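Local structure of nucleoplasmin-like protein (Drosophila melanogaster, 1NLQ) at residues Val18-Asp23 and Gly101-Asp106; Val51-Pro56 and Val60-Ala65; Ser5-Thr10 and Gln30-Lys35. The protein binds core histones and acts in the ATP-facilitated assembly of regularly spaced nucleosomal arrays; this chain is its N-terminal core, which forms pentameric rings. All blocks are in the same frame, centred on the assembly; numbering follows the deposited sequence.

Contact 1 of 3, residues Val18-Asp23 and Gly101-Asp106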
ATOM      1  N   VAL A  18     -13.543 -12.127 -16.315  1.00 19.69           N
ATOM      2  CA  VAL A  18     -12.288 -12.163 -17.058  1.00 19.69           C
ATOM      3  C   VAL A  18     -11.495 -13.337 -16.503  1.00 19.69           C
ATOM      4  O   VAL A  18     -11.419 -13.531 -15.286  1.00 19.69           O
ATOM      5  CB  VAL A  18     -11.469 -10.860 -16.890  1.00 30.61           C
ATOM      6  CG1 VAL A  18     -10.172 -10.961 -17.671  1.00 30.61           C
ATOM      7  CG2 VAL A  18     -12.269  -9.666 -17.388  1.00 30.61           C
ATOM      8  N   THR A  19     -10.938 -14.145 -17.397  1.00 22.67           N
ATOM      9  CA  THR A  19     -10.165 -15.300 -16.990  1.00 22.67           C
ATOM     10  C   THR A  19      -8.721 -15.190 -17.449  1.00 22.67           C
ATOM     11  O   THR A  19      -8.441 -14.766 -18.571  1.00 22.67           O
ATOM     12  CB  THR A  19     -10.759 -16.611 -17.566  1.00 24.38           C
ATOM     13  OG1 THR A  19     -12.080 -16.812 -17.051  1.00 24.38           O
ATOM     14  CG2 THR A  19      -9.886 -17.797 -17.185  1.00 24.38           C
ATOM     15  N   TRP A  20      -7.807 -15.556 -16.561  1.00 22.43           N
ATOM     16  CA  TRP A  20      -6.386 -15.550 -16.872  1.00 22.43           C
ATOM     17  C   TRP A  20      -5.988 -17.018 -16.937  1.00 22.43           C
ATOM     18  O   TRP A  20      -6.173 -17.766 -15.979  1.00 22.43           O
ATOM     19  CB  TRP A  20      -5.574 -14.855 -15.775  1.00 21.52           C
ATOM     20  CG  TRP A  20      -4.085 -14.888 -16.035  1.00 21.52           C
ATOM     21  CD1 TRP A  20      -3.407 -14.211 -17.012  1.00 21.52           C
ATOM     22  CD2 TRP A  20      -3.099 -15.638 -15.312  1.00 21.52           C
ATOM     23  NE1 TRP A  20      -2.059 -14.490 -16.939  1.00 21.52           N
ATOM     24  CE2 TRP A  20      -1.844 -15.362 -15.905  1.00 21.52           C
ATOM     25  CE3 TRP A  20      -3.152 -16.512 -14.218  1.00 21.52           C
ATOM     26  CZ2 TRP A  20      -0.653 -15.933 -15.440  1.00 21.52           C
ATOM     27  CZ3 TRP A  20      -1.963 -17.081 -13.753  1.00 21.52           C
ATOM     28  CH2 TRP A  20      -0.730 -16.785 -14.368  1.00 21.52           C
ATOM     29  N   ASP A  21      -5.457 -17.437 -18.071  1.00 37.48           N
ATOM     30  CA  ASP A  21      -5.049 -18.825 -18.208  1.00 37.48           C
ATOM     31  C   ASP A  21      -4.022 -18.962 -19.304  1.00 37.48           C
ATOM     32  O   ASP A  21      -4.183 -19.773 -20.223  1.00 37.48           O
ATOM     33  CB  ASP A  21      -6.250 -19.705 -18.518  1.00 58.19           C
ATOM     34  CG  ASP A  21      -5.920 -21.176 -18.429  1.00 58.19           C
ATOM     35  OD1 ASP A  21      -6.844 -21.992 -18.604  1.00 58.19           O
ATOM     36  OD2 ASP A  21      -4.739 -21.515 -18.182  1.00 58.19           O
ATOM     37  N   VAL A  22      -2.960 -18.169 -19.170  1.00 48.33           N
ATOM     38  CA  VAL A  22      -1.846 -18.129 -20.105  1.00 48.33           C
ATOM     39  C   VAL A  22      -1.295 -19.486 -20.532  1.00 48.33           C
ATOM     40  O   VAL A  22      -0.500 -20.101 -19.812  1.00 48.33           O
ATOM     41  CB  VAL A  22      -0.680 -17.303 -19.511  1.00 41.09           C
ATOM     42  CG1 VAL A  22       0.543 -17.374 -20.414  1.00 41.09           C
ATOM     43  CG2 VAL A  22      -1.121 -15.872 -19.324  1.00 41.09           C
ATOM     44  N   ASP A  23      -1.710 -19.937 -21.714  1.00 55.05           N
ATOM     45  CA  ASP A  23      -1.239 -21.202 -22.257  1.00 55.05           C
ATOM     46  C   ASP A  23      -1.643 -22.376 -21.367  1.00 55.05           C
ATOM     47  O   ASP A  23      -0.798 -23.158 -20.913  1.00 55.05           O
ATOM     48  CB  ASP A  23       0.280 -21.131 -22.430  1.00 58.08           C
ATOM     49  CG  ASP A  23       0.682 -20.131 -23.500  1.00 58.08           C
ATOM     50  OD1 ASP A  23       1.806 -19.580 -23.433  1.00 58.08           O
ATOM     51  OD2 ASP A  23      -0.146 -19.900 -24.415  1.00 58.08           O
ATOM     52  N   GLY A 101      -1.909  -5.369 -12.823  1.00 17.62           N
ATOM     53  CA  GLY A 101      -0.883  -6.219 -12.253  1.00 17.62           C
ATOM     54  C   GLY A 101       0.252  -6.564 -13.194  1.00 17.62           C
ATOM     55  O   GLY A 101       0.475  -5.894 -14.209  1.00 17.62           O
ATOM     56  N   HIS A 102       0.982  -7.609 -12.813  1.00 17.01           N
ATOM     57  CA  HIS A 102       2.127  -8.108 -13.567  1.00 17.01           C
ATOM     58  C   HIS A 102       1.792  -9.482 -14.100  1.00 17.01           C
ATOM     59  O   HIS A 102       1.363 -10.347 -13.340  1.00 17.01           O
ATOM     60  CB  HIS A 102       3.354  -8.243 -12.666  1.00 18.91           C
ATOM     61  CG  HIS A 102       3.848  -6.948 -12.105  1.00 18.91           C
ATOM     62  ND1 HIS A 102       5.159  -6.538 -12.232  1.00 18.91           N
ATOM     63  CD2 HIS A 102       3.213  -5.968 -11.417  1.00 18.91           C
ATOM     64  CE1 HIS A 102       5.308  -5.363 -11.648  1.00 18.91           C
ATOM     65  NE2 HIS A 102       4.143  -4.994 -11.146  1.00 18.91           N
ATOM     66  N   ASN A 103       1.994  -9.682 -15.398  1.00 20.66           N
ATOM     67  CA  ASN A 103       1.729 -10.970 -16.022  1.00 20.66           C
ATOM     68  C   ASN A 103       3.096 -11.607 -16.223  1.00 20.66           C
ATOM     69  O   ASN A 103       3.773 -11.331 -17.202  1.00 20.66           O
ATOM     70  CB  ASN A 103       1.052 -10.780 -17.377  1.00 22.94           C
ATOM     71  CG  ASN A 103       0.351 -12.027 -17.854  1.00 22.94           C
ATOM     72  OD1 ASN A 103       0.705 -13.141 -17.459  1.00 22.94           O
ATOM     73  ND2 ASN A 103      -0.654 -11.852 -18.712  1.00 22.94           N
ATOM     74  N   ILE A 104       3.502 -12.455 -15.290  1.00 18.63           N
ATOM     75  CA  ILE A 104       4.813 -13.094 -15.357  1.00 18.63           C
ATOM     76  C   ILE A 104       4.761 -14.373 -16.195  1.00 18.63           C
ATOM     77  O   ILE A 104       4.058 -15.322 -15.863  1.00 18.63           O
ATOM     78  CB  ILE A 104       5.309 -13.376 -13.938  1.00 22.37           C
ATOM     79  CG1 ILE A 104       5.363 -12.054 -13.162  1.00 22.37           C
ATOM     80  CG2 ILE A 104       6.680 -14.001 -13.979  1.00 22.37           C
ATOM     81  CD1 ILE A 104       5.440 -12.224 -11.659  1.00 22.37           C
ATOM     82  N   LYS A 105       5.532 -14.394 -17.280  1.00 25.66           N
ATOM     83  CA  LYS A 105       5.526 -15.519 -18.210  1.00 25.66           C
ATOM     84  C   LYS A 105       6.143 -16.837 -17.751  1.00 25.66           C
ATOM     85  O   LYS A 105       5.668 -17.906 -18.124  1.00 25.66           O
ATOM     86  CB  LYS A 105       6.179 -15.087 -19.527  1.00 43.32           C
ATOM     87  CG  LYS A 105       5.687 -13.736 -20.075  1.00 43.32           C
ATOM     88  CD  LYS A 105       4.162 -13.661 -20.195  1.00 43.32           C
ATOM     89  CE  LYS A 105       3.752 -12.505 -21.103  1.00 43.32           C
ATOM     90  NZ  LYS A 105       2.291 -12.244 -21.121  1.00 43.32           N
ATOM     91  N   ASP A 106       7.205 -16.767 -16.958  1.00 24.74           N
ATOM     92  CA  ASP A 106       7.855 -17.980 -16.470  1.00 24.74           C
ATOM     93  C   ASP A 106       8.772 -17.680 -15.292  1.00 24.74           C
ATOM     94  O   ASP A 106       8.816 -16.551 -14.806  1.00 24.74           O
ATOM     95  CB  ASP A 106       8.645 -18.652 -17.601  1.00 25.15           C
ATOM     96  CG  ASP A 106       9.611 -17.708 -18.278  1.00 25.15           C
ATOM     97  OD1 ASP A 106      10.387 -17.030 -17.569  1.00 25.15           O
ATOM     98  OD2 ASP A 106       9.597 -17.652 -19.525  1.00 25.15           O
TER
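W20 and N103 meet through one side-chain hydrogen bond. The indole NE1 of W20 donates to OD1 of N103 at 3.1 Å. The bond is bent, with an angle of 141° at the hydrogen. OD1 sits at the edge of the indole, slightly tilted from the ring plane. NE1 in turn comes in from above the carbonyl plane of N103, almost broadside to its C=O bond, and does not meet a lone pair head-on. The indole and amide planes stand 63° apart.

W20 reaches across because its CG lies opposite the backbone N (chi1 177°), and this carries the indole inward from the end of its strand. The CB of N103 does not point at W20; the amide at the end of the side chain makes the approach. The NH2 of N103 is also near the indole, with ND2 3.5 Å from W20 NE1, but both are donors and they do not bond. V22, in the loop after the strand, adds a methyl to the same amide. Its CG2 lies 3.8 Å from N103 OD1 and 4.1 Å from N103 ND2. OD1 is therefore bound by the indole and flanked by an apolar group. W20 and N103 are both buried.

L32 and Q30 also touch W20. The backbone of N103 pairs with S5, and H102 next to it bonds to D78 of a second subunit. Strands 17-20 and 97-104 belong to different sheets. The bond thus spans the two facing sheets near one end of the eight-stranded jelly-roll sandwich of the nucleoplasmin core.

Contact 2 of 3, residues Val51-Pro56 and Val60-Ala65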
ATOM      1  N   VAL A  51     -15.400  -7.710  -6.352  1.00 15.60           N
ATOM      2  CA  VAL A  51     -14.731  -8.576  -7.312  1.00 15.60           C
ATOM      3  C   VAL A  51     -14.363  -9.855  -6.579  1.00 15.60           C
ATOM      4  O   VAL A  51     -13.776  -9.817  -5.505  1.00 15.60           O
ATOM      5  CB  VAL A  51     -13.442  -7.936  -7.866  1.00 17.63           C
ATOM      6  CG1 VAL A  51     -12.737  -8.899  -8.811  1.00 17.63           C
ATOM      7  CG2 VAL A  51     -13.771  -6.640  -8.585  1.00 17.63           C
ATOM      8  N   GLU A  52     -14.731 -10.987  -7.154  1.00 17.22           N
ATOM      9  CA  GLU A  52     -14.438 -12.272  -6.547  1.00 17.22           C
ATOM     10  C   GLU A  52     -13.422 -12.993  -7.409  1.00 17.22           C
ATOM     11  O   GLU A  52     -13.521 -12.972  -8.635  1.00 17.22           O
ATOM     12  CB  GLU A  52     -15.709 -13.105  -6.465  1.00 25.61           C
ATOM     13  CG  GLU A  52     -15.486 -14.502  -5.929  1.00 25.61           C
ATOM     14  CD  GLU A  52     -16.613 -15.430  -6.300  1.00 25.61           C
ATOM     15  OE1 GLU A  52     -17.729 -15.276  -5.763  1.00 25.61           O
ATOM     16  OE2 GLU A  52     -16.372 -16.312  -7.148  1.00 25.61           O
ATOM     17  N   VAL A  53     -12.437 -13.621  -6.779  1.00 17.29           N
ATOM     18  CA  VAL A  53     -11.435 -14.351  -7.532  1.00 17.29           C
ATOM     19  C   VAL A  53     -11.739 -15.840  -7.399  1.00 17.29           C
ATOM     20  O   VAL A  53     -12.172 -16.303  -6.345  1.00 17.29           O
ATOM     21  CB  VAL A  53      -9.987 -14.045  -7.029  1.00 18.22           C
ATOM     22  CG1 VAL A  53      -9.771 -14.602  -5.638  1.00 18.22           C
ATOM     23  CG2 VAL A  53      -8.971 -14.646  -7.986  1.00 18.22           C
ATOM     24  N   ASN A  54     -11.537 -16.574  -8.489  1.00 21.35           N
ATOM     25  CA  ASN A  54     -11.792 -18.007  -8.502  1.00 21.35           C
ATOM     26  C   ASN A  54     -10.613 -18.783  -9.058  1.00 21.35           C
ATOM     27  O   ASN A  54     -10.098 -18.467 -10.125  1.00 21.35           O
ATOM     28  CB  ASN A  54     -13.013 -18.337  -9.363  1.00 22.76           C
ATOM     29  CG  ASN A  54     -14.283 -17.724  -8.832  1.00 22.76           C
ATOM     30  OD1 ASN A  54     -14.602 -16.561  -9.117  1.00 22.76           O
ATOM     31  ND2 ASN A  54     -15.018 -18.495  -8.039  1.00 22.76           N
ATOM     32  N   THR A  55     -10.184 -19.799  -8.328  1.00 28.30           N
ATOM     33  CA  THR A  55      -9.099 -20.648  -8.788  1.00 28.30           C
ATOM     34  C   THR A  55      -9.443 -22.068  -8.375  1.00 28.30           C
ATOM     35  O   THR A  55      -9.467 -22.387  -7.193  1.00 28.30           O
ATOM     36  CB  THR A  55      -7.742 -20.252  -8.174  1.00 32.44           C
ATOM     37  OG1 THR A  55      -7.228 -19.088  -8.835  1.00 32.44           O
ATOM     38  CG2 THR A  55      -6.747 -21.381  -8.337  1.00 32.44           C
ATOM     39  N   PRO A  56      -9.725 -22.940  -9.351  1.00 43.26           N
ATOM     40  CA  PRO A  56     -10.066 -24.325  -9.007  1.00 43.26           C
ATOM     41  C   PRO A  56      -8.905 -24.987  -8.279  1.00 43.26           C
ATOM     42  O   PRO A  56      -9.090 -25.670  -7.264  1.00 43.26           O
ATOM     43  CB  PRO A  56     -10.330 -24.964 -10.371  1.00 47.67           C
ATOM     44  CG  PRO A  56     -10.778 -23.784 -11.225  1.00 47.67           C
ATOM     45  CD  PRO A  56      -9.771 -22.739 -10.809  1.00 47.67           C
ATOM     46  N   VAL A  60     -10.455 -22.244  -4.378  1.00 25.69           N
ATOM     47  CA  VAL A  60     -10.535 -20.833  -4.055  1.00 25.69           C
ATOM     48  C   VAL A  60     -11.657 -20.065  -4.739  1.00 25.69           C
ATOM     49  O   VAL A  60     -11.797 -20.080  -5.962  1.00 25.69           O
ATOM     50  CB  VAL A  60      -9.187 -20.132  -4.370  1.00 39.46           C
ATOM     51  CG1 VAL A  60      -9.391 -18.628  -4.523  1.00 39.46           C
ATOM     52  CG2 VAL A  60      -8.200 -20.391  -3.235  1.00 39.46           C
ATOM     53  N   GLN A  61     -12.460 -19.411  -3.909  1.00 20.61           N
ATOM     54  CA  GLN A  61     -13.558 -18.560  -4.336  1.00 20.61           C
ATOM     55  C   GLN A  61     -13.757 -17.593  -3.179  1.00 20.61           C
ATOM     56  O   GLN A  61     -14.286 -17.960  -2.122  1.00 20.61           O
ATOM     57  CB  GLN A  61     -14.845 -19.348  -4.601  1.00 23.40           C
ATOM     58  CG  GLN A  61     -16.040 -18.427  -4.872  1.00 23.40           C
ATOM     59  CD  GLN A  61     -17.223 -19.130  -5.522  1.00 23.40           C
ATOM     60  OE1 GLN A  61     -17.239 -19.372  -6.735  1.00 23.40           O
ATOM     61  NE2 GLN A  61     -18.222 -19.461  -4.712  1.00 23.40           N
ATOM     62  N   ILE A  62     -13.330 -16.353  -3.383  1.00 16.46           N
ATOM     63  CA  ILE A  62     -13.417 -15.358  -2.328  1.00 16.46           C
ATOM     64  C   ILE A  62     -13.272 -13.950  -2.899  1.00 16.46           C
ATOM     65  O   ILE A  62     -12.528 -13.742  -3.853  1.00 16.46           O
ATOM     66  CB  ILE A  62     -12.284 -15.600  -1.302  1.00 18.78           C
ATOM     67  CG1 ILE A  62     -12.450 -14.691  -0.083  1.00 18.78           C
ATOM     68  CG2 ILE A  62     -10.933 -15.334  -1.963  1.00 18.78           C
ATOM     69  CD1 ILE A  62     -11.447 -14.996   1.039  1.00 18.78           C
ATOM     70  N   PRO A  63     -14.004 -12.972  -2.337  1.00 15.45           N
ATOM     71  CA  PRO A  63     -13.905 -11.591  -2.829  1.00 15.45           C
ATOM     72  C   PRO A  63     -12.488 -11.064  -2.561  1.00 15.45           C
ATOM     73  O   PRO A  63     -11.935 -11.305  -1.484  1.00 15.45           O
ATOM     74  CB  PRO A  63     -14.951 -10.853  -1.991  1.00 15.75           C
ATOM     75  CG  PRO A  63     -15.980 -11.916  -1.712  1.00 15.75           C
ATOM     76  CD  PRO A  63     -15.115 -13.112  -1.379  1.00 15.75           C
ATOM     77  N   ILE A  64     -11.894 -10.367  -3.530  1.00 13.43           N
ATOM     78  CA  ILE A  64     -10.556  -9.819  -3.328  1.00 13.43           C
ATOM     79  C   ILE A  64     -10.583  -8.303  -3.346  1.00 13.43           C
ATOM     80  O   ILE A  64      -9.563  -7.642  -3.137  1.00 13.43           O
ATOM     81  CB  ILE A  64      -9.535 -10.323  -4.375  1.00 21.32           C
ATOM     82  CG1 ILE A  64     -10.017 -10.029  -5.797  1.00 21.32           C
ATOM     83  CG2 ILE A  64      -9.264 -11.799  -4.145  1.00 21.32           C
ATOM     84  CD1 ILE A  64      -8.942 -10.335  -6.836  1.00 21.32           C
ATOM     85  N   ALA A  65     -11.767  -7.758  -3.585  1.00 13.21           N
ATOM     86  CA  ALA A  65     -11.952  -6.317  -3.609  1.00 13.21           C
ATOM     87  C   ALA A  65     -13.390  -5.936  -3.268  1.00 13.21           C
ATOM     88  O   ALA A  65     -14.336  -6.534  -3.773  1.00 13.21           O
ATOM     89  CB  ALA A  65     -11.583  -5.763  -4.997  1.00 13.38           C
TER
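Strands 51-55 and 60-65 pair antiparallel, their axes 140° apart, with V53 and I62 exchanging two backbone hydrogen bonds and T55 N donating to V60 O. Near the other end the register slips. I64 and A65 both face V51, so V51 O takes I64 N at 2.8 Å and A65 N only weakly. V51 N donates to A65 O at 3.0 Å.

The side chains of V51, V53, T55, V60, I62 and A65 lie on one face. The tight spot is between V53 and I64. The torsion of V53 places CG1 between its own backbone N and carbonyl carbon (chi1 68°). CG1 then presses on CG2 of I64 at 3.2 Å, closer than normal carbon contact. The same methyl lies 3.9 Å from CG2 of I62.

E52, N54 and Q61 form a polar cluster on the other face. ND2 of N54 donates to E52 OE2 at 2.7 Å, nearly in line with the C-O bond. It also makes a weak bond to Q61 OE1 at 2.7 Å. The N54 and Q61 side chains run side by side, yet their amide planes are almost perpendicular (87°). The carboxylate of E52 also leans on the chain of Q61, with OE2 3.1 Å from Q61 CG.

V53 and T55 touch F81 of the facing sheet. In a third subunit, F6 packs on V60, T10 on I62, and Q36 bonds to I64 O. This is a beta hairpin of the jelly roll with a classic beta bulge; its second strand, outermost in its sheet within the chain, forms part of the pentamer interface.

Contact 3 of 3, residues Ser5-Thr10 and Gln30-Lys35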
ATOM      1  N   SER A   5       4.693  -8.872 -18.644  1.00 20.49           N
ATOM      2  CA  SER A   5       3.801  -8.054 -19.444  1.00 20.49           C
ATOM      3  C   SER A   5       2.799  -7.408 -18.500  1.00 20.49           C
ATOM      4  O   SER A   5       2.395  -8.005 -17.500  1.00 20.49           O
ATOM      5  CB  SER A   5       3.053  -8.905 -20.463  1.00 34.69           C
ATOM      6  OG  SER A   5       2.127  -8.117 -21.187  1.00 34.69           O
ATOM      7  N   PHE A   6       2.407  -6.182 -18.819  1.00 19.68           N
ATOM      8  CA  PHE A   6       1.439  -5.460 -18.012  1.00 19.68           C
ATOM      9  C   PHE A   6       0.082  -6.146 -18.101  1.00 19.68           C
ATOM     10  O   PHE A   6      -0.309  -6.595 -19.175  1.00 19.68           O
ATOM     11  CB  PHE A   6       1.316  -4.023 -18.511  1.00 17.57           C
ATOM     12  CG  PHE A   6       0.227  -3.247 -17.843  1.00 17.57           C
ATOM     13  CD1 PHE A   6       0.351  -2.850 -16.519  1.00 17.57           C
ATOM     14  CD2 PHE A   6      -0.934  -2.923 -18.534  1.00 17.57           C
ATOM     15  CE1 PHE A   6      -0.665  -2.142 -15.890  1.00 17.57           C
ATOM     16  CE2 PHE A   6      -1.958  -2.215 -17.915  1.00 17.57           C
ATOM     17  CZ  PHE A   6      -1.823  -1.823 -16.590  1.00 17.57           C
ATOM     18  N   TYR A   7      -0.627  -6.239 -16.976  1.00 16.40           N
ATOM     19  CA  TYR A   7      -1.949  -6.855 -16.962  1.00 16.40           C
ATOM     20  C   TYR A   7      -2.938  -5.762 -16.603  1.00 16.40           C
ATOM     21  O   TYR A   7      -2.764  -5.066 -15.603  1.00 16.40           O
ATOM     22  CB  TYR A   7      -2.038  -7.983 -15.919  1.00 20.64           C
ATOM     23  CG  TYR A   7      -3.337  -8.780 -15.976  1.00 20.64           C
ATOM     24  CD1 TYR A   7      -3.614  -9.639 -17.044  1.00 20.64           C
ATOM     25  CD2 TYR A   7      -4.281  -8.689 -14.951  1.00 20.64           C
ATOM     26  CE1 TYR A   7      -4.804 -10.397 -17.086  1.00 20.64           C
ATOM     27  CE2 TYR A   7      -5.466  -9.440 -14.982  1.00 20.64           C
ATOM     28  CZ  TYR A   7      -5.718 -10.292 -16.049  1.00 20.64           C
ATOM     29  OH  TYR A   7      -6.869 -11.049 -16.062  1.00 20.64           O
ATOM     30  N   GLY A   8      -3.957  -5.600 -17.434  1.00 18.44           N
ATOM     31  CA  GLY A   8      -4.969  -4.599 -17.182  1.00 18.44           C
ATOM     32  C   GLY A   8      -6.257  -5.014 -17.848  1.00 18.44           C
ATOM     33  O   GLY A   8      -6.342  -5.035 -19.078  1.00 18.44           O
ATOM     34  N   VAL A   9      -7.255  -5.358 -17.041  1.00 17.78           N
ATOM     35  CA  VAL A   9      -8.555  -5.776 -17.558  1.00 17.78           C
ATOM     36  C   VAL A   9      -9.679  -4.999 -16.875  1.00 17.78           C
ATOM     37  O   VAL A   9      -9.508  -4.481 -15.764  1.00 17.78           O
ATOM     38  CB  VAL A   9      -8.764  -7.295 -17.372  1.00 20.06           C
ATOM     39  CG1 VAL A   9      -7.635  -8.044 -18.046  1.00 20.06           C
ATOM     40  CG2 VAL A   9      -8.822  -7.656 -15.887  1.00 20.06           C
ATOM     41  N   THR A  10     -10.820  -4.912 -17.549  1.00 22.87           N
ATOM     42  CA  THR A  10     -11.962  -4.172 -17.021  1.00 22.87           C
ATOM     43  C   THR A  10     -13.181  -5.075 -16.830  1.00 22.87           C
ATOM     44  O   THR A  10     -13.439  -5.969 -17.642  1.00 22.87           O
ATOM     45  CB  THR A  10     -12.353  -3.009 -17.968  1.00 22.39           C
ATOM     46  OG1 THR A  10     -11.196  -2.216 -18.279  1.00 22.39           O
ATOM     47  CG2 THR A  10     -13.400  -2.128 -17.316  1.00 22.39           C
ATOM     48  N   GLN A  30       4.587 -19.604 -14.685  1.00 19.53           N
ATOM     49  CA  GLN A  30       3.813 -18.394 -14.904  1.00 19.53           C
ATOM     50  C   GLN A  30       3.088 -17.967 -13.636  1.00 19.53           C
ATOM     51  O   GLN A  30       2.546 -18.794 -12.905  1.00 19.53           O
ATOM     52  CB  GLN A  30       2.807 -18.571 -16.047  1.00 25.08           C
ATOM     53  CG  GLN A  30       1.787 -19.674 -15.871  1.00 25.08           C
ATOM     54  CD  GLN A  30       2.216 -20.962 -16.555  1.00 25.08           C
ATOM     55  OE1 GLN A  30       3.225 -21.557 -16.187  1.00 25.08           O
ATOM     56  NE2 GLN A  30       1.453 -21.388 -17.566  1.00 25.08           N
ATOM     57  N   LYS A  31       3.096 -16.665 -13.376  1.00 18.63           N
ATOM     58  CA  LYS A  31       2.446 -16.116 -12.196  1.00 18.63           C
ATOM     59  C   LYS A  31       1.763 -14.800 -12.514  1.00 18.63           C
ATOM     60  O   LYS A  31       2.300 -13.975 -13.245  1.00 18.63           O
ATOM     61  CB  LYS A  31       3.470 -15.880 -11.079  1.00 25.38           C
ATOM     62  CG  LYS A  31       2.887 -15.245  -9.817  1.00 25.38           C
ATOM     63  CD  LYS A  31       3.963 -14.803  -8.825  1.00 25.38           C
ATOM     64  CE  LYS A  31       4.846 -15.964  -8.391  1.00 25.38           C
ATOM     65  NZ  LYS A  31       5.778 -15.586  -7.285  1.00 25.38           N
ATOM     66  N   LEU A  32       0.574 -14.617 -11.959  1.00 16.65           N
ATOM     67  CA  LEU A  32      -0.175 -13.384 -12.146  1.00 16.65           C
ATOM     68  C   LEU A  32      -0.155 -12.645 -10.818  1.00 16.65           C
ATOM     69  O   LEU A  32      -0.588 -13.178  -9.796  1.00 16.65           O
ATOM     70  CB  LEU A  32      -1.619 -13.683 -12.534  1.00 18.87           C
ATOM     71  CG  LEU A  32      -2.510 -12.450 -12.702  1.00 18.87           C
ATOM     72  CD1 LEU A  32      -1.996 -11.579 -13.845  1.00 18.87           C
ATOM     73  CD2 LEU A  32      -3.928 -12.897 -12.979  1.00 18.87           C
ATOM     74  N   VAL A  33       0.364 -11.424 -10.822  1.00 16.67           N
ATOM     75  CA  VAL A  33       0.421 -10.638  -9.603  1.00 16.67           C
ATOM     76  C   VAL A  33      -0.589  -9.515  -9.741  1.00 16.67           C
ATOM     77  O   VAL A  33      -0.527  -8.746 -10.691  1.00 16.67           O
ATOM     78  CB  VAL A  33       1.815 -10.013  -9.391  1.00 18.77           C
ATOM     79  CG1 VAL A  33       1.845  -9.255  -8.064  1.00 18.77           C
ATOM     80  CG2 VAL A  33       2.885 -11.100  -9.416  1.00 18.77           C
ATOM     81  N   ILE A  34      -1.530  -9.436  -8.813  1.00 14.63           N
ATOM     82  CA  ILE A  34      -2.531  -8.379  -8.877  1.00 14.63           C
ATOM     83  C   ILE A  34      -2.131  -7.275  -7.917  1.00 14.63           C
ATOM     84  O   ILE A  34      -2.138  -7.463  -6.702  1.00 14.63           O
ATOM     85  CB  ILE A  34      -3.927  -8.909  -8.518  1.00 14.15           C
ATOM     86  CG1 ILE A  34      -4.360  -9.963  -9.542  1.00 14.15           C
ATOM     87  CG2 ILE A  34      -4.922  -7.766  -8.493  1.00 14.15           C
ATOM     88  CD1 ILE A  34      -4.270  -9.507 -10.996  1.00 14.15           C
ATOM     89  N   LYS A  35      -1.781  -6.120  -8.480  1.00 13.33           N
ATOM     90  CA  LYS A  35      -1.323  -4.982  -7.695  1.00 13.33           C
ATOM     91  C   LYS A  35      -2.389  -4.003  -7.256  1.00 13.33           C
ATOM     92  O   LYS A  35      -2.337  -3.493  -6.144  1.00 13.33           O
ATOM     93  CB  LYS A  35      -0.258  -4.211  -8.476  1.00 17.08           C
ATOM     94  CG  LYS A  35       1.042  -4.965  -8.697  1.00 17.08           C
ATOM     95  CD  LYS A  35       1.750  -5.187  -7.378  1.00 17.08           C
ATOM     96  CE  LYS A  35       3.174  -5.687  -7.567  1.00 17.08           C
ATOM     97  NZ  LYS A  35       3.897  -5.747  -6.262  1.00 17.08           N
TER
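Q30 NE2, two residues before the L32 that lies on the Y7 ring, is gripped by two backbone carbonyls, V22 O and Y26 O. This ties Q30 to the loop that follows strand 17-20. The fold is the jelly-roll beta sandwich of the nucleoplasmin core. Strands 4-11 and 31-39 lie in the same sheet but are not neighbours, because strand 97-104 runs between them. The contact is therefore made by side chains alone.

Y7 and L32 cross at about a right angle. CD1 of L32 sits over one face of the Y7 ring in a CH-pi contact, 3.9 Å from the ring centroid and 17° off the ring normal. The methyl is displaced toward the rim, and Y7 CG and Y7 CD2 are its nearest ring atoms, with L32 CD1 3.8 Å from Y7 CG. The second torsion of L32 (chi2 63°) sets CD1, rather than CD2, above the ring.

The intervening strand has G101 between Y7 and I34. Their CA atoms are 8.2 Å apart, and the glycine puts no side chain between them. All three touching residues are buried. F88 of the facing sheet packs on Y7, L32 and I34, while V18 packs on Y7.

The alternate residues serve the ring of subunits. F6 meets F81 of a second subunit, ring to ring. K35 NZ forms salt bridges with D78 of its own chain and D78 of that second subunit. K31 NZ bridges E80 and also E4 of a third subunit.

In I34, CG1 lies anti to the carbonyl carbon, and chi2 of -53° bends the chain on from there. Its CD1 approaches the tyrosine obliquely, 4.0 Å from Y7 CD2.

In the fold
From the N terminus, strand 4-11 comes first and strand 17-20 follows. Contact 3 closes the first loop when residues 30-35 come back to residues 5-10 in the same sheet, one strand apart. Contact 1 opens inside that loop, at residues 18-23, and closes only at 101-106, near the C terminus. Contacts 1 and 3 therefore cross, and they touch directly: N103 and I104 meet S5 and K31 through probable backbone hydrogen bonds. Contact 2 follows contact 3 in series, closes the short hairpin loop between strands 48-55 and 60-68, and is nested within contact 1. Contact 3 links strands of one sheet, contact 2 pairs strands of the other, and contact 1 ties the two sheets together.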